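Salmonella typhimurium DB7155 bacteriophage DET7 tailspike (Bacteriophage, PDB 2V5I) probably binds and hydrolyses the host's O-antigen as the trimeric, beta-helical receptor-binding protein of the phage. Local coordinates at residues S27-A32 with G73-N78; A114-T119 with V136-L141; Q262-G267 with D303-L308. One frame throughout, in Å; residues are numbered along the deposited sequence.

How the contacts relate
Contact 1 and contact 2 are buried and wholly apolar between their segments, whereas contact 3 lies at the surface and is bridged by water. Contact 1 lies near the N-terminal end of the parallel beta-helix, a helix leucine against strand 73-78. Contact 2 lies in an excursion from the coils and sets a short helix against the turn that follows another, through valine, alanine, leucine and a phenylalanine face. Contact 3 sets a beta-hairpin against a proline-glycine turn in loops. No helix or strand is shared, and the three do not touch: nearest atoms are about 22 Å apart between contacts 1 and 2, and about 13 Å between contacts 2 and 3.

Contact 1 (S27-A32 with G73-N78); sequences STLQDA and GALIFN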
ATOM      1  N   SER A  27     -18.597  40.044  27.927  0.50 19.68           N
ATOM      2  CA  SER A  27     -19.105  40.785  26.759  0.50 19.56           C
ATOM      3  C   SER A  27     -18.018  41.074  25.703  0.50 17.97           C
ATOM      4  O   SER A  27     -18.250  41.846  24.773  0.50 16.84           O
ATOM      5  CB  SER A  27     -19.791  42.088  27.194  0.50 19.71           C
ATOM      6  OG  SER A  27     -18.840  42.997  27.708  0.50 22.37           O
ATOM      7  N   THR A  28     -16.838  40.476  25.870  0.50 15.64           N
ATOM      8  CA  THR A  28     -15.866  40.388  24.777  0.50 15.17           C
ATOM      9  C   THR A  28     -15.073  39.119  24.933  0.50 14.32           C
ATOM     10  O   THR A  28     -14.852  38.669  26.061  0.50 14.03           O
ATOM     11  CB  THR A  28     -14.895  41.577  24.718  0.50 15.23           C
ATOM     12  OG1 THR A  28     -14.022  41.565  25.851  0.50 17.03           O
ATOM     13  CG2 THR A  28     -15.665  42.896  24.637  0.50 15.62           C
ATOM     14  N   LEU A  29     -14.634  38.542  23.814  1.00 13.41           N
ATOM     15  CA  LEU A  29     -13.799  37.358  23.905  1.00 12.82           C
ATOM     16  C   LEU A  29     -12.551  37.679  24.706  1.00 12.54           C
ATOM     17  O   LEU A  29     -12.145  36.897  25.594  1.00 11.93           O
ATOM     18  CB  LEU A  29     -13.490  36.831  22.519  1.00 13.46           C
ATOM     19  CG  LEU A  29     -12.588  35.600  22.445  1.00 14.44           C
ATOM     20  CD1 LEU A  29     -13.193  34.470  23.263  1.00 18.25           C
ATOM     21  CD2 LEU A  29     -12.498  35.165  20.976  1.00 17.73           C
ATOM     22  N   GLN A  30     -11.945  38.855  24.478  1.00 12.42           N
ATOM     23  CA  GLN A  30     -10.777  39.265  25.288  1.00 12.91           C
ATOM     24  C   GLN A  30     -11.060  39.265  26.797  1.00 13.48           C
ATOM     25  O   GLN A  30     -10.235  38.783  27.588  1.00 14.46           O
ATOM     26  CB  GLN A  30     -10.279  40.628  24.856  1.00 13.43           C
ATOM     27  CG  GLN A  30      -9.087  41.101  25.616  1.00 10.34           C
ATOM     28  CD  GLN A  30      -7.852  40.242  25.366  1.00 10.46           C
ATOM     29  OE1 GLN A  30      -7.201  40.377  24.310  1.00 12.68           O
ATOM     30  NE2 GLN A  30      -7.491  39.405  26.358  1.00 11.29           N
ATOM     31  N   ASP A  31     -12.232  39.798  27.194  1.00 13.00           N
ATOM     32  CA  ASP A  31     -12.571  39.819  28.605  1.00 14.89           C
ATOM     33  C   ASP A  31     -12.591  38.400  29.188  1.00 14.29           C
ATOM     34  O   ASP A  31     -12.115  38.145  30.304  1.00 14.23           O
ATOM     35  CB  ASP A  31     -13.909  40.511  28.836  1.00 16.27           C
ATOM     36  CG  ASP A  31     -13.830  42.050  28.673  1.00 22.55           C
ATOM     37  OD1 ASP A  31     -12.711  42.574  28.695  1.00 26.70           O
ATOM     38  OD2 ASP A  31     -14.903  42.702  28.494  1.00 26.03           O
ATOM     39  N   ALA A  32     -13.169  37.446  28.445  1.00 12.15           N
ATOM     40  CA  ALA A  32     -13.192  36.058  28.943  1.00 11.10           C
ATOM     41  C   ALA A  32     -11.786  35.478  29.054  1.00 11.07           C
ATOM     42  O   ALA A  32     -11.432  34.873  30.068  1.00 12.05           O
ATOM     43  CB  ALA A  32     -14.055  35.196  28.018  1.00 12.13           C
ATOM     44  N   GLY A  73     -13.458  38.103   7.751  1.00 12.30           N
ATOM     45  CA  GLY A  73     -12.105  38.557   8.099  1.00 12.65           C
ATOM     46  C   GLY A  73     -11.447  37.670   9.144  1.00 11.49           C
ATOM     47  O   GLY A  73     -11.901  36.565   9.400  1.00 12.34           O
ATOM     48  N   ALA A  74     -10.464  38.229   9.852  1.00 11.22           N
ATOM     49  CA  ALA A  74      -9.616  37.438  10.730  1.00 12.57           C
ATOM     50  C   ALA A  74      -9.930  37.688  12.212  1.00 13.62           C
ATOM     51  O   ALA A  74     -10.097  38.858  12.656  1.00 13.81           O
ATOM     52  CB  ALA A  74      -8.144  37.770  10.466  1.00 14.56           C
ATOM     53  N   LEU A  75     -10.059  36.589  12.959  1.00 10.99           N
ATOM     54  CA  LEU A  75     -10.057  36.582  14.411  1.00 10.15           C
ATOM     55  C   LEU A  75      -8.662  36.139  14.807  1.00  9.81           C
ATOM     56  O   LEU A  75      -8.230  35.054  14.432  1.00 10.97           O
ATOM     57  CB  LEU A  75     -11.121  35.625  14.924  1.00 11.40           C
ATOM     58  CG  LEU A  75     -11.237  35.435  16.421  1.00  9.86           C
ATOM     59  CD1 LEU A  75     -11.471  36.801  17.145  1.00 11.41           C
ATOM     60  CD2 LEU A  75     -12.293  34.413  16.760  1.00 11.89           C
ATOM     61  N   ILE A  76      -7.913  37.021  15.485  1.00 10.74           N
ATOM     62  CA  ILE A  76      -6.464  36.850  15.714  1.00 11.08           C
ATOM     63  C   ILE A  76      -6.174  36.473  17.157  1.00 10.64           C
ATOM     64  O   ILE A  76      -6.544  37.208  18.059  1.00  9.90           O
ATOM     65  CB  ILE A  76      -5.679  38.134  15.356  1.00 13.11           C
ATOM     66  CG1 ILE A  76      -5.952  38.517  13.908  1.00 12.87           C
ATOM     67  CG2 ILE A  76      -4.162  37.954  15.672  1.00 12.31           C
ATOM     68  CD1 ILE A  76      -5.575  39.955  13.561  1.00 15.34           C
ATOM     69  N   PHE A  77      -5.454  35.360  17.339  1.00 10.92           N
ATOM     70  CA  PHE A  77      -5.092  34.839  18.668  1.00 11.24           C
ATOM     71  C   PHE A  77      -3.577  34.994  18.850  1.00 11.94           C
ATOM     72  O   PHE A  77      -2.765  34.294  18.206  1.00 11.91           O
ATOM     73  CB  PHE A  77      -5.442  33.349  18.826  1.00 10.51           C
ATOM     74  CG  PHE A  77      -6.931  33.028  19.035  1.00 10.20           C
ATOM     75  CD1 PHE A  77      -7.925  33.988  18.936  1.00 10.85           C
ATOM     76  CD2 PHE A  77      -7.324  31.723  19.342  1.00 11.65           C
ATOM     77  CE1 PHE A  77      -9.278  33.632  19.163  1.00 10.28           C
ATOM     78  CE2 PHE A  77      -8.615  31.384  19.572  1.00 11.74           C
ATOM     79  CZ  PHE A  77      -9.610  32.329  19.469  1.00 10.07           C
ATOM     80  N   ASN A  78      -3.190  35.914  19.765  1.00 11.23           N
ATOM     81  CA  ASN A  78      -1.806  36.222  20.091  1.00 12.76           C
ATOM     82  C   ASN A  78      -1.402  35.704  21.445  1.00 11.10           C
ATOM     83  O   ASN A  78      -2.225  35.604  22.367  1.00 10.56           O
ATOM     84  CB  ASN A  78      -1.627  37.751  20.142  1.00 12.97           C
ATOM     85  CG  ASN A  78      -1.857  38.427  18.812  1.00 13.53           C
ATOM     86  OD1 ASN A  78      -1.196  38.130  17.841  1.00 16.79           O
ATOM     87  ND2 ASN A  78      -2.809  39.363  18.773  1.00 19.22           N
TER
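Leu29 sends its CD2 methyl from the first turn of a short helix across to the ring of Phe77, reaching CE1 at 4.0 Å. The two side chains cross at about a right angle, and the methyl approaches the ring obliquely. The same methyl meets a second partner on the strand: Leu29 CD2 lies 4.3 Å from Leu75 CD2, so one branch of the leucine serves both residues. The backbones stand well apart, with Leu29 CA and Leu75 CA separated by 10.2 Å, and the gap is spanned entirely by side chains. In Leu29 the first torsion is extended, with CG opposite the backbone N (chi1 179°), and this carries the branched end out from the helix toward the strand. With CG opposite the carbonyl carbon (chi1 -76°), the Phe77 ring reaches out from the strand toward Leu29. No hydrogen bond crosses between the segments; all three touching residues are buried, and their contact is purely apolar. In one of its two conformers Thr28 caps the helix that presents Leu29, its OG1 accepting from Asp31 N at 2.9 Å. The backbone joins in through Ala32 N, which donates to Thr28 O at 3.2 Å. Leu29 N itself donates to the hydroxyl of Tyr46. The contact lies near the N-terminal end of the parallel beta-helix of the P22 tailspike family; helix 29-35 packs there, consistent with covering the end of the coils. Leu29 also packs on Val54 of strand 52-55 and on Phe69 of strand 69-70, while Leu75 and Phe77 rest on Leu158 of strand 156-161, the parallel strand paired with 73-78.

Contact 2 (A114-T119 with V136-L141); sequences ALVAAT and VKFPGL
Helix 113-117 faces a type II beta turn running from Phe138 to Leu141, with Ala117 CA and Leu141 CA, the nearest pair, 6.5 Å apart. Val116 and Ala117 both direct their side chains at this turn. Val116 divides its two methyls between two partners. Its CG2 sits over one face of the Phe138 ring, 4.2 Å from the ring centroid and 26° off the normal, a CH-pi contact whose closest ring atom is CD1. Its CG1 meets both methyls of Leu141, 4.2 Å from CD1 and from CD2. The valine torsion explains the split: with CG1 opposite the backbone N (chi1 172°), CG2 falls opposite the carbonyl carbon, and the two branches diverge toward ring and leucine. Leu141 CD1 packs on Ala117 CB at 3.8 Å and also lies beside the Ala117 backbone N. Both Phe138 and Leu141 cross Val116 at about a right angle. No hydrogen bond passes between the segments. Within 114-119, Val116 O accepts twice from Thr119, from the backbone N and from OG1 at 2.6 Å, the hydroxyl lying in the carbonyl plane; Thr119 OG1 also bonds to Phe101 N. Across the gap the turn is closed by Leu141 N donating to Phe138 O at 3.0 Å, with Gly140 at a positive phi of 106°. Phe138 is the first residue past helix 132-137 and opens the turn. Pro102 and Tyr128 from flanking loops also pack on its ring, Ile110 touches Val116, and Leu141 folds back on Asp134 and Trp135 of helix 132-137, joining the short helices of this excursion between strands 98-99 and 156-161.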
ATOM      1  N   ALA A 114     -19.650  29.520 -20.236  1.00 21.98           N
ATOM      2  CA  ALA A 114     -21.006  30.024 -20.101  1.00 19.85           C
ATOM      3  C   ALA A 114     -21.847  29.158 -19.158  1.00 19.90           C
ATOM      4  O   ALA A 114     -22.658  29.673 -18.381  1.00 19.18           O
ATOM      5  CB  ALA A 114     -21.678  30.147 -21.468  1.00 23.05           C
ATOM      6  N   LEU A 115     -21.628  27.843 -19.212  1.00 17.47           N
ATOM      7  CA  LEU A 115     -22.321  26.931 -18.326  1.00 16.76           C
ATOM      8  C   LEU A 115     -21.860  27.093 -16.859  1.00 17.37           C
ATOM      9  O   LEU A 115     -22.677  26.983 -15.929  1.00 18.40           O
ATOM     10  CB  LEU A 115     -22.176  25.479 -18.797  1.00 18.81           C
ATOM     11  CG  LEU A 115     -22.893  25.165 -20.128  1.00 22.70           C
ATOM     12  CD1 LEU A 115     -22.670  23.745 -20.469  1.00 25.18           C
ATOM     13  CD2 LEU A 115     -24.369  25.474 -20.055  1.00 25.52           C
ATOM     14  N   VAL A 116     -20.569  27.323 -16.666  1.00 16.53           N
ATOM     15  CA  VAL A 116     -20.030  27.594 -15.313  1.00 15.15           C
ATOM     16  C   VAL A 116     -20.591  28.922 -14.772  1.00 16.30           C
ATOM     17  O   VAL A 116     -21.047  28.991 -13.636  1.00 16.09           O
ATOM     18  CB  VAL A 116     -18.491  27.614 -15.311  1.00 16.25           C
ATOM     19  CG1 VAL A 116     -17.940  28.085 -13.971  1.00 14.96           C
ATOM     20  CG2 VAL A 116     -17.951  26.219 -15.673  1.00 16.53           C
ATOM     21  N   ALA A 117     -20.599  29.961 -15.620  1.00 16.55           N
ATOM     22  CA  ALA A 117     -21.193  31.246 -15.238  1.00 16.82           C
ATOM     23  C   ALA A 117     -22.636  31.138 -14.818  1.00 15.89           C
ATOM     24  O   ALA A 117     -23.073  31.842 -13.888  1.00 17.44           O
ATOM     25  CB  ALA A 117     -21.050  32.246 -16.382  1.00 16.41           C
ATOM     26  N   ALA A 118     -23.397  30.258 -15.462  1.00 16.17           N
ATOM     27  CA  ALA A 118     -24.801  30.079 -15.124  1.00 16.72           C
ATOM     28  C   ALA A 118     -25.034  29.375 -13.772  1.00 16.71           C
ATOM     29  O   ALA A 118     -26.170  29.343 -13.269  1.00 19.54           O
ATOM     30  CB  ALA A 118     -25.505  29.310 -16.216  1.00 18.41           C
ATOM     31  N   THR A 119     -23.994  28.759 -13.201  1.00 14.48           N
ATOM     32  CA  THR A 119     -24.104  28.127 -11.877  1.00 13.86           C
ATOM     33  C   THR A 119     -24.000  29.145 -10.733  1.00 14.22           C
ATOM     34  O   THR A 119     -24.212  28.793  -9.561  1.00 14.22           O
ATOM     35  CB  THR A 119     -22.992  27.049 -11.641  1.00 13.70           C
ATOM     36  OG1 THR A 119     -21.712  27.673 -11.520  1.00 14.68           O
ATOM     37  CG2 THR A 119     -23.029  25.990 -12.734  1.00 15.69           C
ATOM     38  N   VAL A 136      -8.232  31.263 -16.083  1.00 17.98           N
ATOM     39  CA  VAL A 136      -7.406  30.363 -16.900  1.00 18.22           C
ATOM     40  C   VAL A 136      -8.045  28.985 -17.071  1.00 18.20           C
ATOM     41  O   VAL A 136      -8.099  28.395 -18.148  1.00 18.83           O
ATOM     42  CB  VAL A 136      -6.010  30.187 -16.216  1.00 18.54           C
ATOM     43  CG1 VAL A 136      -5.180  29.127 -16.900  1.00 23.73           C
ATOM     44  CG2 VAL A 136      -5.244  31.467 -16.161  1.00 22.52           C
ATOM     45  N   LYS A 137      -8.614  28.458 -15.977  1.00 16.77           N
ATOM     46  CA  LYS A 137      -9.252  27.170 -16.009  1.00 16.24           C
ATOM     47  C   LYS A 137     -10.492  27.105 -16.884  1.00 16.80           C
ATOM     48  O   LYS A 137     -10.767  26.085 -17.523  1.00 17.91           O
ATOM     49  CB  LYS A 137      -9.549  26.744 -14.548  1.00 16.29           C
ATOM     50  CG  LYS A 137     -10.064  25.385 -14.327  1.00 18.97           C
ATOM     51  CD  LYS A 137      -9.112  24.251 -14.669  1.00 16.12           C
ATOM     52  CE  LYS A 137      -7.786  24.218 -13.931  1.00 16.03           C
ATOM     53  NZ  LYS A 137      -7.144  22.845 -14.044  1.00 16.54           N
ATOM     54  N   PHE A 138     -11.272  28.203 -16.938  1.00 16.25           N
ATOM     55  CA  PHE A 138     -12.513  28.252 -17.694  1.00 17.38           C
ATOM     56  C   PHE A 138     -12.410  29.490 -18.620  1.00 20.30           C
ATOM     57  O   PHE A 138     -12.913  30.581 -18.304  1.00 19.28           O
ATOM     58  CB  PHE A 138     -13.736  28.371 -16.764  1.00 16.71           C
ATOM     59  CG  PHE A 138     -13.805  27.291 -15.686  1.00 15.34           C
ATOM     60  CD1 PHE A 138     -14.128  25.980 -15.998  1.00 16.51           C
ATOM     61  CD2 PHE A 138     -13.532  27.609 -14.372  1.00 17.57           C
ATOM     62  CE1 PHE A 138     -14.191  24.977 -15.004  1.00 15.18           C
ATOM     63  CE2 PHE A 138     -13.599  26.600 -13.373  1.00 15.49           C
ATOM     64  CZ  PHE A 138     -13.932  25.304 -13.707  1.00 14.41           C
ATOM     65  N   PRO A 139     -11.648  29.367 -19.717  1.00 22.02           N
ATOM     66  CA  PRO A 139     -11.479  30.566 -20.558  1.00 22.56           C
ATOM     67  C   PRO A 139     -12.797  31.133 -21.060  1.00 20.16           C
ATOM     68  O   PRO A 139     -13.638  30.414 -21.611  1.00 21.47           O
ATOM     69  CB  PRO A 139     -10.639  30.074 -21.734  1.00 24.59           C
ATOM     70  CG  PRO A 139     -10.106  28.738 -21.339  1.00 25.95           C
ATOM     71  CD  PRO A 139     -10.852  28.221 -20.178  1.00 23.91           C
ATOM     72  N   GLY A 140     -12.935  32.442 -20.859  1.00 20.69           N
ATOM     73  CA  GLY A 140     -14.133  33.209 -21.169  1.00 21.08           C
ATOM     74  C   GLY A 140     -14.934  33.603 -19.938  1.00 21.23           C
ATOM     75  O   GLY A 140     -15.839  34.447 -20.016  1.00 20.05           O
ATOM     76  N   LEU A 141     -14.671  32.931 -18.815  1.00 20.08           N
ATOM     77  CA  LEU A 141     -15.486  33.143 -17.621  1.00 18.35           C
ATOM     78  C   LEU A 141     -15.319  34.561 -17.074  1.00 17.13           C
ATOM     79  O   LEU A 141     -16.290  35.160 -16.566  1.00 17.92           O
ATOM     80  CB  LEU A 141     -15.127  32.093 -16.544  1.00 18.18           C
ATOM     81  CG  LEU A 141     -15.900  32.221 -15.245  1.00 17.23           C
ATOM     82  CD1 LEU A 141     -17.405  31.987 -15.416  1.00 18.93           C
ATOM     83  CD2 LEU A 141     -15.281  31.284 -14.183  1.00 18.87           C
TER

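Contact 3 (Q262-G267 with D303-L308); sequences QGSVGG and DRPGDL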
ATOM      1  N   GLN A 262       5.143  27.477  -4.342  1.00 11.79           N
ATOM      2  CA  GLN A 262       6.239  27.638  -5.255  1.00 14.24           C
ATOM      3  C   GLN A 262       6.686  29.083  -5.294  1.00 15.03           C
ATOM      4  O   GLN A 262       5.865  30.011  -5.187  1.00 16.00           O
ATOM      5  CB  GLN A 262       5.860  27.221  -6.676  1.00 15.14           C
ATOM      6  CG  GLN A 262       5.786  25.749  -6.818  1.00 17.18           C
ATOM      7  CD  GLN A 262       4.465  25.234  -7.178  1.00 27.44           C
ATOM      8  OE1 GLN A 262       3.913  25.647  -8.184  1.00 34.82           O
ATOM      9  NE2 GLN A 262       3.931  24.271  -6.378  1.00 26.36           N
ATOM     10  N   GLY A 263       7.970  29.282  -5.478  1.00 12.18           N
ATOM     11  CA  GLY A 263       8.529  30.608  -5.699  1.00 12.25           C
ATOM     12  C   GLY A 263       8.637  31.478  -4.465  1.00 11.55           C
ATOM     13  O   GLY A 263       8.816  31.000  -3.339  1.00 10.67           O
ATOM     14  N   SER A 264       8.350  32.767  -4.648  1.00 13.12           N
ATOM     15  CA  SER A 264       8.490  33.809  -3.619  1.00 12.04           C
ATOM     16  C   SER A 264       7.149  34.433  -3.267  1.00 13.98           C
ATOM     17  O   SER A 264       6.243  34.476  -4.080  1.00 14.57           O
ATOM     18  CB  SER A 264       9.378  34.941  -4.157  1.00 12.89           C
ATOM     19  OG  SER A 264      10.677  34.499  -4.379  1.00 18.04           O
ATOM     20  N   VAL A 265       7.042  34.887  -2.015  1.00 13.37           N
ATOM     21  CA  VAL A 265       5.903  35.713  -1.554  1.00 13.56           C
ATOM     22  C   VAL A 265       6.528  36.845  -0.789  1.00 16.30           C
ATOM     23  O   VAL A 265       7.366  36.625   0.059  1.00 16.03           O
ATOM     24  CB  VAL A 265       4.922  34.929  -0.670  1.00 14.15           C
ATOM     25  CG1 VAL A 265       3.839  35.851  -0.101  1.00 16.16           C
ATOM     26  CG2 VAL A 265       4.250  33.875  -1.478  1.00 14.87           C
ATOM     27  N   GLY A 266       6.141  38.084  -1.091  1.00 17.71           N
ATOM     28  CA  GLY A 266       6.699  39.233  -0.358  1.00 19.03           C
ATOM     29  C   GLY A 266       8.198  39.427  -0.535  1.00 18.72           C
ATOM     30  O   GLY A 266       8.867  40.025   0.325  1.00 21.51           O
ATOM     31  N   GLY A 267       8.744  38.962  -1.655  1.00 19.19           N
ATOM     32  CA  GLY A 267      10.162  39.116  -1.950  1.00 17.99           C
ATOM     33  C   GLY A 267      11.140  38.093  -1.407  1.00 18.97           C
ATOM     34  O   GLY A 267      12.344  38.240  -1.584  1.00 20.15           O
ATOM     35  N   ASP A 303      16.517  34.145  -9.889  1.00 16.53           N
ATOM     36  CA  ASP A 303      17.188  33.567  -8.743  1.00 15.91           C
ATOM     37  C   ASP A 303      16.146  33.191  -7.680  1.00 14.09           C
ATOM     38  O   ASP A 303      14.946  33.262  -7.972  1.00 15.19           O
ATOM     39  CB  ASP A 303      18.023  34.753  -8.181  0.50 18.44           C
ATOM     40  CG  ASP A 303      17.142  36.040  -7.762  0.50 19.11           C
ATOM     41  OD1 ASP A 303      16.076  36.428  -8.351  0.50 12.16           O
ATOM     42  OD2 ASP A 303      17.564  36.738  -6.814  0.50 28.06           O
ATOM     43  N   ARG A 304      16.592  32.839  -6.478  1.00 13.88           N
ATOM     44  CA  ARG A 304      15.724  32.479  -5.369  1.00 13.03           C
ATOM     45  C   ARG A 304      16.113  33.242  -4.130  1.00 12.75           C
ATOM     46  O   ARG A 304      16.845  32.725  -3.293  1.00 14.06           O
ATOM     47  CB  ARG A 304      15.904  30.990  -5.053  1.00 11.71           C
ATOM     48  CG  ARG A 304      15.560  30.053  -6.207  1.00 14.10           C
ATOM     49  CD  ARG A 304      15.404  28.604  -5.711  1.00 11.70           C
ATOM     50  NE  ARG A 304      15.229  27.629  -6.771  1.00 11.06           N
ATOM     51  CZ  ARG A 304      16.241  26.979  -7.367  1.00  9.11           C
ATOM     52  NH1 ARG A 304      17.480  27.274  -7.045  1.00 11.73           N
ATOM     53  NH2 ARG A 304      16.030  26.046  -8.279  1.00  9.74           N
ATOM     54  N   PRO A 305      15.561  34.438  -3.962  1.00 12.50           N
ATOM     55  CA  PRO A 305      15.879  35.186  -2.743  1.00 14.72           C
ATOM     56  C   PRO A 305      15.462  34.394  -1.497  1.00 13.41           C
ATOM     57  O   PRO A 305      14.323  33.974  -1.409  1.00 14.21           O
ATOM     58  CB  PRO A 305      15.070  36.476  -2.859  1.00 14.97           C
ATOM     59  CG  PRO A 305      14.538  36.522  -4.248  1.00 20.80           C
ATOM     60  CD  PRO A 305      14.700  35.164  -4.914  1.00 15.70           C
ATOM     61  N   GLY A 306      16.404  34.230  -0.569  1.00 12.95           N
ATOM     62  CA  GLY A 306      16.161  33.537   0.708  1.00 13.08           C
ATOM     63  C   GLY A 306      16.279  32.004   0.620  1.00 13.90           C
ATOM     64  O   GLY A 306      16.026  31.277   1.616  1.00 12.71           O
ATOM     65  N   ASP A 307      16.648  31.483  -0.538  1.00 14.39           N
ATOM     66  CA  ASP A 307      16.672  30.026  -0.761  1.00 12.88           C
ATOM     67  C   ASP A 307      17.988  29.609  -1.440  1.00 13.59           C
ATOM     68  O   ASP A 307      18.928  30.430  -1.590  1.00 15.25           O
ATOM     69  CB  ASP A 307      15.441  29.594  -1.556  1.00 12.18           C
ATOM     70  CG  ASP A 307      14.886  28.216  -1.111  1.00 16.40           C
ATOM     71  OD1 ASP A 307      15.698  27.281  -1.053  1.00 15.27           O
ATOM     72  OD2 ASP A 307      13.655  28.053  -0.900  1.00 12.36           O
ATOM     73  N   LEU A 308      18.086  28.357  -1.850  1.00 12.94           N
ATOM     74  CA  LEU A 308      19.313  27.888  -2.533  1.00 12.72           C
ATOM     75  C   LEU A 308      19.438  28.558  -3.900  1.00 14.30           C
ATOM     76  O   LEU A 308      18.459  28.633  -4.662  1.00 14.17           O
ATOM     77  CB  LEU A 308      19.307  26.378  -2.692  1.00 14.63           C
ATOM     78  CG  LEU A 308      19.139  25.599  -1.384  1.00 16.59           C
ATOM     79  CD1 LEU A 308      18.946  24.109  -1.615  1.00 20.01           C
ATOM     80  CD2 LEU A 308      20.281  25.807  -0.454  1.00 23.24           C
TER
HETATM   81  O   HOH W   1      12.798  32.922  -3.510  1.00 16.66           O
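Pro305 meets Gly267 and Ser264 where a loop of the parallel beta-helix, carrying a type II beta turn from Arg304 to Asp307, comes up against a small antiparallel hairpin of strands 264-265 and 268-269. The proline ring makes the direct contact. Its CB lies 3.5 Å from Gly267 O, in the bend of the hairpin, while at its other end Pro305 CD comes to 4.1 Å from Ser264 OG. No direct hydrogen bond links the two segments; a water does so instead, donating to Ser264 OG at 2.8 Å and to Pro305 O at 2.8 Å. The serine oxygen is placed opposite its own carbonyl carbon (chi1 -65°), on the side facing the loop, and it is also hydrogen-bonded to the carboxylate of Glu301, from the same loop just before the turn. Farther out, the turn is closed by its own backbone bond, Asp307 N to Arg304 O. The Asp307 side chain reaches other residues: OD2 binds Thr269 OG1 on the second hairpin strand, and OD1 binds the hydroxyl of Tyr273 beyond it. These bonds tie the turn to the chain that follows the hairpin bend. Arg304 is buried, its NH2 in a salt bridge with Asp295 and its NH1 also bonded to Tyr313 O. That same NH1 reaches Leu308 O at 2.9 Å, 41° above the carbonyl plane, whereas Leu308 N donates to the anti lone pair of Asp307 OD1 at 2.7 Å.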